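Local coordinates for GNA33 (Neisseria gonorrhoeae FA 1090, PDB 2G5D), which probably cleaves the MurNAc-GlcNAc glycosidic bonds of peptidoglycan exolytically as a lytic transglycosylase, forming a 1,6-anhydro bond in the MurNAc product, at residues A[41-47]-A[103-109]; A[49-53]-A[408-412]; A[141-146]-A[221-226]. All coordinates share one frame. Residues are numbered along the deposited sequence.

Contact 1: A[41-47]-A[103-109]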
# COMPACT_ATOMS: atom_id res chain seq x y z
N VAL A 41 22.70 -5.24 -7.52
CA VAL A 41 23.98 -5.22 -6.79
C VAL A 41 23.89 -4.26 -5.60
O VAL A 41 23.51 -3.11 -5.73
CB VAL A 41 25.20 -4.91 -7.75
CG1 VAL A 41 26.51 -4.83 -6.98
CG2 VAL A 41 25.33 -5.97 -8.83
N TYR A 42 24.21 -4.77 -4.41
CA TYR A 42 24.17 -3.96 -3.19
C TYR A 42 25.59 -3.69 -2.71
O TYR A 42 26.37 -4.62 -2.58
CB TYR A 42 23.41 -4.69 -2.10
CG TYR A 42 22.04 -5.24 -2.47
CD1 TYR A 42 21.92 -6.50 -3.02
CD2 TYR A 42 20.87 -4.51 -2.21
CE1 TYR A 42 20.70 -7.04 -3.36
CE2 TYR A 42 19.60 -5.06 -2.53
CZ TYR A 42 19.54 -6.34 -3.10
OH TYR A 42 18.36 -6.94 -3.46
N THR A 43 25.92 -2.43 -2.43
CA THR A 43 27.27 -2.04 -2.06
C THR A 43 27.25 -1.25 -0.76
O THR A 43 26.53 -0.25 -0.66
CB THR A 43 27.96 -1.19 -3.18
OG1 THR A 43 27.90 -1.91 -4.41
CG2 THR A 43 29.44 -0.89 -2.89
N VAL A 44 28.05 -1.70 0.21
CA VAL A 44 28.20 -0.96 1.46
C VAL A 44 28.94 0.35 1.21
O VAL A 44 30.01 0.36 0.64
CB VAL A 44 29.01 -1.76 2.53
CG1 VAL A 44 29.42 -0.82 3.69
CG2 VAL A 44 28.21 -2.92 3.03
N VAL A 45 28.35 1.46 1.66
CA VAL A 45 28.98 2.77 1.56
C VAL A 45 28.88 3.42 2.94
O VAL A 45 28.11 2.94 3.77
CB VAL A 45 28.27 3.69 0.49
CG1 VAL A 45 28.47 3.15 -0.90
CG2 VAL A 45 26.73 3.86 0.80
N PRO A 46 29.67 4.49 3.20
CA PRO A 46 29.49 5.28 4.44
C PRO A 46 28.11 5.94 4.54
O PRO A 46 27.51 6.26 3.51
CB PRO A 46 30.59 6.34 4.34
CG PRO A 46 31.60 5.77 3.36
CD PRO A 46 30.78 5.00 2.37
N HIS A 47 27.64 6.19 5.77
CA HIS A 47 26.39 6.91 6.02
C HIS A 47 26.36 8.28 5.37
O HIS A 47 25.32 8.71 4.91
CB HIS A 47 26.09 7.03 7.53
CG HIS A 47 25.95 5.71 8.22
ND1 HIS A 47 24.73 5.16 8.54
CD2 HIS A 47 26.89 4.80 8.59
CE1 HIS A 47 24.91 3.99 9.12
NE2 HIS A 47 26.21 3.73 9.14
N PHE A 103 23.23 0.22 12.10
CA PHE A 103 22.92 -0.14 10.72
C PHE A 103 24.07 0.20 9.78
O PHE A 103 24.90 1.09 10.06
CB PHE A 103 21.62 0.55 10.21
CG PHE A 103 20.38 0.24 11.03
CD1 PHE A 103 20.20 0.82 12.29
CD2 PHE A 103 19.38 -0.61 10.53
CE1 PHE A 103 19.08 0.54 13.05
CE2 PHE A 103 18.24 -0.88 11.27
CZ PHE A 103 18.07 -0.29 12.55
N THR A 104 24.11 -0.55 8.68
CA THR A 104 25.03 -0.31 7.58
C THR A 104 24.23 0.01 6.33
O THR A 104 23.25 -0.69 6.02
CB THR A 104 25.93 -1.57 7.34
OG1 THR A 104 26.76 -1.77 8.49
CG2 THR A 104 26.81 -1.43 6.08
N PRO A 105 24.62 1.09 5.59
CA PRO A 105 23.93 1.40 4.35
C PRO A 105 24.44 0.59 3.13
O PRO A 105 25.64 0.47 2.90
CB PRO A 105 24.21 2.91 4.14
CG PRO A 105 25.04 3.35 5.32
CD PRO A 105 25.66 2.09 5.88
N TRP A 106 23.49 0.03 2.39
CA TRP A 106 23.78 -0.70 1.15
C TRP A 106 23.16 0.05 -0.00
O TRP A 106 21.93 0.05 -0.15
CB TRP A 106 23.21 -2.12 1.17
CG TRP A 106 23.81 -2.99 2.23
CD1 TRP A 106 23.49 -2.98 3.57
CD2 TRP A 106 24.82 -3.99 2.06
NE1 TRP A 106 24.24 -3.93 4.23
CE2 TRP A 106 25.05 -4.57 3.33
CE3 TRP A 106 25.54 -4.48 0.94
CZ2 TRP A 106 25.98 -5.61 3.53
CZ3 TRP A 106 26.47 -5.52 1.14
CH2 TRP A 106 26.68 -6.06 2.43
N GLN A 107 24.01 0.69 -0.80
CA GLN A 107 23.56 1.36 -2.03
C GLN A 107 23.05 0.32 -3.04
O GLN A 107 23.68 -0.72 -3.24
CB GLN A 107 24.68 2.19 -2.63
CG GLN A 107 24.23 2.95 -3.85
CD GLN A 107 25.23 3.98 -4.31
OE1 GLN A 107 26.43 3.69 -4.43
NE2 GLN A 107 24.75 5.19 -4.62
N VAL A 108 21.91 0.62 -3.66
CA VAL A 108 21.20 -0.36 -4.49
C VAL A 108 21.32 -0.01 -5.98
O VAL A 108 21.01 1.11 -6.40
CB VAL A 108 19.69 -0.48 -4.08
CG1 VAL A 108 18.97 -1.56 -4.93
CG2 VAL A 108 19.55 -0.82 -2.57
N ALA A 109 21.84 -0.97 -6.76
CA ALA A 109 21.77 -0.87 -8.22
C ALA A 109 20.87 -1.96 -8.78
O ALA A 109 20.99 -3.12 -8.40
CB ALA A 109 23.17 -0.92 -8.86
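Side chains of 41-44 and 106-109 alternate between two faces of an antiparallel ladder. On one face Val-44, chi1 167° (t), lays CG2 on the Trp-106 indole: the methyl is 3.3 Å from the six-membered-ring centroid and 5° off its normal, a CH-pi contact. Tyr-42 (m) runs CB to 3.7 Å from Trp-106 CE3 and CD2 to 3.9 Å from Val-108 CG2, and its OH is hydrogen-bonded to Tyr-346 O. Val-41, Thr-43, Gln-107 and Ala-109 point to the other face. Beyond the strand, His-47 (m) swings its imidazole back so that Pro-105 CG sits 3.7 Å from the ring centroid, 9° off the normal. Backbone hydrogen bonds set the register: Val-41 N to Ala-109 O and Ala-109 N to Val-41 O, both 2.9 Å, Thr-43 N to Gln-107 O, 2.9 Å, and Gln-107 N to Thr-43 O, 2.7 Å. After Val-45 N to Pro-105 O, 3.1 Å, the pairing ends. Alternating hydrogen-bonded and non-hydrogen-bonded pairs, with axes at 146°, mark a twisted antiparallel beta ladder, here joining neighbouring strands 40-44 and 103-110 within the large mixed sheet.

Contact 2: A[49-53]-A[408-412]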
# COMPACT_ATOMS: atom_id res chain seq x y z
N SER A 49 27.79 9.26 2.69
CA SER A 49 27.54 9.20 1.25
C SER A 49 26.05 9.43 0.84
O SER A 49 25.77 9.66 -0.35
CB SER A 49 28.11 7.90 0.69
OG SER A 49 29.52 7.92 0.78
N MET A 50 25.13 9.34 1.80
CA MET A 50 23.73 9.72 1.57
C MET A 50 23.56 11.26 1.65
O MET A 50 24.03 11.88 2.59
CB MET A 50 22.76 8.98 2.51
CG MET A 50 22.82 7.49 2.30
SD MET A 50 21.91 6.41 3.41
CE MET A 50 23.06 6.12 4.76
N PRO A 51 22.96 11.86 0.61
CA PRO A 51 22.88 13.31 0.55
C PRO A 51 21.93 13.85 1.63
O PRO A 51 20.87 13.29 1.84
CB PRO A 51 22.36 13.59 -0.87
CG PRO A 51 21.64 12.33 -1.29
CD PRO A 51 22.32 11.19 -0.55
N HIS A 52 22.35 14.90 2.34
CA HIS A 52 21.57 15.49 3.43
C HIS A 52 21.31 14.56 4.62
O HIS A 52 20.44 14.83 5.44
CB HIS A 52 20.25 16.07 2.93
CG HIS A 52 20.43 17.18 1.95
ND1 HIS A 52 19.36 17.76 1.29
CD2 HIS A 52 21.54 17.81 1.50
CE1 HIS A 52 19.82 18.71 0.48
NE2 HIS A 52 21.14 18.74 0.58
N TRP A 53 22.10 13.50 4.72
CA TRP A 53 22.13 12.63 5.88
C TRP A 53 22.16 13.43 7.20
O TRP A 53 21.35 13.19 8.09
CB TRP A 53 23.35 11.72 5.85
CG TRP A 53 23.43 10.89 7.07
CD1 TRP A 53 24.20 11.11 8.19
CD2 TRP A 53 22.66 9.71 7.34
NE1 TRP A 53 23.95 10.11 9.13
CE2 TRP A 53 23.02 9.25 8.62
CE3 TRP A 53 21.72 8.98 6.59
CZ2 TRP A 53 22.45 8.10 9.19
CZ3 TRP A 53 21.15 7.84 7.15
CH2 TRP A 53 21.53 7.41 8.43
N VAL A 408 18.37 4.87 -4.10
CA VAL A 408 18.01 4.28 -2.82
C VAL A 408 19.16 3.59 -2.12
O VAL A 408 20.06 3.02 -2.74
CB VAL A 408 16.74 3.36 -2.92
CG1 VAL A 408 15.58 4.08 -3.66
CG2 VAL A 408 17.04 2.03 -3.53
N TRP A 409 19.13 3.64 -0.79
CA TRP A 409 20.12 2.92 0.00
C TRP A 409 19.31 2.18 1.00
O TRP A 409 18.43 2.75 1.65
CB TRP A 409 21.05 3.87 0.76
CG TRP A 409 21.98 4.71 -0.09
CD1 TRP A 409 23.31 4.55 -0.22
CD2 TRP A 409 21.64 5.89 -0.84
NE1 TRP A 409 23.85 5.54 -1.02
CE2 TRP A 409 22.84 6.37 -1.43
CE3 TRP A 409 20.44 6.57 -1.07
CZ2 TRP A 409 22.88 7.52 -2.26
CZ3 TRP A 409 20.47 7.71 -1.91
CH2 TRP A 409 21.68 8.17 -2.49
N GLN A 410 19.61 0.90 1.16
CA GLN A 410 18.93 0.09 2.16
C GLN A 410 19.82 -0.03 3.42
O GLN A 410 20.99 -0.39 3.29
CB GLN A 410 18.67 -1.29 1.54
CG GLN A 410 17.95 -2.26 2.46
CD GLN A 410 17.57 -3.56 1.77
OE1 GLN A 410 16.61 -4.20 2.18
NE2 GLN A 410 18.32 -3.98 0.74
N LEU A 411 19.27 0.28 4.61
CA LEU A 411 19.99 0.15 5.91
C LEU A 411 19.56 -1.14 6.61
O LEU A 411 18.37 -1.41 6.74
CB LEU A 411 19.81 1.39 6.83
CG LEU A 411 20.63 2.66 6.46
CD1 LEU A 411 20.25 3.17 5.09
CD2 LEU A 411 20.45 3.81 7.50
N LEU A 412 20.53 -1.95 7.00
CA LEU A 412 20.25 -3.24 7.63
C LEU A 412 21.11 -3.33 8.87
O LEU A 412 22.24 -2.79 8.89
CB LEU A 412 20.60 -4.40 6.66
CG LEU A 412 19.74 -4.51 5.41
CD1 LEU A 412 20.36 -5.49 4.40
CD2 LEU A 412 18.28 -4.90 5.77
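Segment 408-412 is extended throughout, with phi between -100° and -132° and psi between 128° and 148°, as befits the interior of strand 403-413. Segment 49-53 instead folds into a type II beta turn from Met-50 to Trp-53: Pro-51 (-69°/135°) and His-52 (62°/19°) occupy the corner positions, and Trp-53 N donates to Met-50 O at 3.3 Å. The closest CA atoms, those of Met-50 and Trp-409, are still 7.9 Å apart, so the backbones stand off and the union is made by side chains. Strand alternation decides which take part: the CA-to-CB bonds of Trp-409 and Leu-411 point toward the turn, whereas that of Gln-410 points away. Segment 408-412 lies in the 3D domain region, a family of the double-psi beta-barrel clan, and its backbone is hydrogen-bonded to Phe-354 and Pro-352 on one neighbour and to Trp-106 and Thr-104 on another. The turn therefore packs on the face of a strand already hydrogen-bonded along both edges. Met-50 (m, t, m) stretches over the Trp-409 indole, placing CG 3.7 Å from the five-membered-ring centroid and 8° off its normal, a CH-pi contact; SD, 4.3 Å from that centroid and 29° off the normal, adds an oblique Met-aromatic contact. The same SD lies 4.0 Å from Leu-411 CD1. Pro-51 CD approaches Trp-409 CH2 at 3.6 Å, and the Trp-53 indole (t) reaches Leu-411 CD2 with CH2 at 3.9 Å, while its NE1 is hydrogen-bonded to Glu-100.

Contact 3: A[141-146]-A[221-226]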
# COMPACT_ATOMS: atom_id res chain seq x y z
N TYR A 141 -19.02 -1.41 2.14
CA TYR A 141 -19.26 -2.76 2.64
C TYR A 141 -18.01 -3.39 3.25
O TYR A 141 -16.90 -3.24 2.74
CB TYR A 141 -19.75 -3.68 1.53
CG TYR A 141 -21.04 -3.28 0.87
CD1 TYR A 141 -21.03 -2.64 -0.36
CD2 TYR A 141 -22.28 -3.61 1.45
CE1 TYR A 141 -22.21 -2.29 -0.99
CE2 TYR A 141 -23.48 -3.27 0.82
CZ TYR A 141 -23.44 -2.61 -0.40
OH TYR A 141 -24.60 -2.25 -1.03
N GLY A 142 -18.22 -4.12 4.35
CA GLY A 142 -17.23 -5.04 4.86
C GLY A 142 -17.38 -6.38 4.18
O GLY A 142 -18.14 -6.51 3.22
N ILE A 143 -16.65 -7.38 4.67
CA ILE A 143 -16.74 -8.74 4.13
C ILE A 143 -18.18 -9.29 4.20
O ILE A 143 -18.75 -9.41 5.29
CB ILE A 143 -15.72 -9.71 4.80
CG1 ILE A 143 -14.29 -9.28 4.47
CG2 ILE A 143 -15.97 -11.15 4.36
CD1 ILE A 143 -13.24 -9.77 5.46
N PRO A 144 -18.78 -9.61 3.04
CA PRO A 144 -20.14 -10.13 2.95
C PRO A 144 -20.38 -11.41 3.76
O PRO A 144 -19.44 -12.14 4.07
CB PRO A 144 -20.32 -10.41 1.46
CG PRO A 144 -19.35 -9.53 0.80
CD PRO A 144 -18.17 -9.47 1.71
N ASP A 145 -21.64 -11.66 4.10
CA ASP A 145 -22.05 -12.84 4.87
C ASP A 145 -21.79 -14.17 4.15
O ASP A 145 -21.70 -15.22 4.79
CB ASP A 145 -23.53 -12.75 5.21
CG ASP A 145 -23.87 -11.53 6.04
OD1 ASP A 145 -22.93 -10.82 6.49
OD2 ASP A 145 -25.08 -11.29 6.26
N ASP A 146 -21.70 -14.13 2.82
CA ASP A 146 -21.55 -15.35 2.01
C ASP A 146 -20.24 -15.36 1.22
O ASP A 146 -20.06 -16.14 0.29
CB ASP A 146 -22.74 -15.49 1.05
CG ASP A 146 -22.79 -14.37 0.01
OD1 ASP A 146 -22.38 -13.23 0.31
OD2 ASP A 146 -23.24 -14.65 -1.13
N LEU A 221 -25.49 -6.83 -3.11
CA LEU A 221 -25.14 -7.08 -1.72
C LEU A 221 -26.22 -6.63 -0.73
O LEU A 221 -26.00 -6.67 0.48
CB LEU A 221 -23.78 -6.45 -1.36
CG LEU A 221 -22.52 -6.91 -2.10
CD1 LEU A 221 -21.31 -6.21 -1.52
CD2 LEU A 221 -22.32 -8.41 -2.04
N ASP A 222 -27.37 -6.20 -1.24
CA ASP A 222 -28.48 -5.80 -0.39
C ASP A 222 -28.89 -6.92 0.54
O ASP A 222 -29.32 -7.99 0.10
CB ASP A 222 -29.68 -5.34 -1.22
CG ASP A 222 -29.51 -3.94 -1.77
OD1 ASP A 222 -28.57 -3.23 -1.35
OD2 ASP A 222 -30.34 -3.53 -2.62
N GLY A 223 -28.72 -6.67 1.84
CA GLY A 223 -29.15 -7.58 2.90
C GLY A 223 -28.16 -8.65 3.33
O GLY A 223 -28.49 -9.47 4.18
N LYS A 224 -26.95 -8.65 2.77
CA LYS A 224 -26.01 -9.75 3.03
C LYS A 224 -24.54 -9.31 3.22
O LYS A 224 -23.62 -10.10 3.00
CB LYS A 224 -26.13 -10.85 1.96
CG LYS A 224 -25.75 -10.41 0.55
CD LYS A 224 -25.70 -11.60 -0.38
CE LYS A 224 -24.87 -11.28 -1.61
NZ LYS A 224 -24.93 -12.41 -2.58
N ALA A 225 -24.34 -8.06 3.62
CA ALA A 225 -23.01 -7.56 3.94
C ALA A 225 -23.11 -6.42 4.95
O ALA A 225 -24.01 -5.58 4.84
CB ALA A 225 -22.29 -7.09 2.68
N PRO A 226 -22.19 -6.40 5.94
CA PRO A 226 -22.14 -5.25 6.86
C PRO A 226 -21.77 -3.98 6.11
O PRO A 226 -20.94 -4.02 5.20
CB PRO A 226 -21.04 -5.64 7.85
CG PRO A 226 -20.22 -6.66 7.16
CD PRO A 226 -21.16 -7.40 6.25
O HOH W 1 -24.85 -4.01 -3.26
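Two backbone hydrogen bonds and one salt bridge tie 141-146 to 221-226. Asp-145 N donates to Lys-224 O at 2.8 Å and 167°, and Gly-142 N to Pro-226 O at 2.9 Å and 162°. Lys-224 NZ forms the salt bridge with Asp-146 OD2 at 3.2 Å; both charged groups have second partners, since NZ is also hydrogen-bonded to His-211 NE2, and Asp-146 OD1 to Tyr-210 OH. One water spans the far end, 2.9 Å from Tyr-141 OH and accepting from Leu-221 N at 2.9 Å. These loops lie in the MltA-specific insert region, where strand 138-141 pairs antiparallel with strand 227-231; the Gly-142 bond stands at the point where the two segments leave that pairing. A type II turn from Leu-221 to Lys-224, closed by Lys-224 N to Leu-221 O at 3.2 Å and with Gly-223 at phi 88°, curls 221-226 back. Leu-221 CD1 makes a CH-pi contact over a face of the Tyr-141 ring, 3.8 Å from its centroid and 14° off the normal. Ala-225 CB touches Tyr-141 CD2 at 3.7 Å and Pro-144 CB at 4.0 Å, while Ile-216 of helix 213-217 and Phe-314 of strand 313-317 also touch Leu-221.

In the fold
Contacts 1 and 2 are adjoining parts of one sheet region: their centres lie 7 Å apart, strands 103-110 and 403-413 are neighbours in the sheet, and Trp-106 N to Gln-410 O, 2.7 Å, is a probable hydrogen bond between them. Pro-105 CG also packs on Met-50 CE at 3.5 Å. Their chemistry differs: contact 1, partly buried, is held by a main-chain ladder, whereas contact 2, more buried, joins a turn to the sheet through apolar and aromatic packing. Contact 3 sits on the opposite side of the chain's centre, its centre 48 Å from that of contact 1 and 46 Å from that of contact 2. Partly buried, it combines loop backbone bonds with a salt bridge and a bridging water.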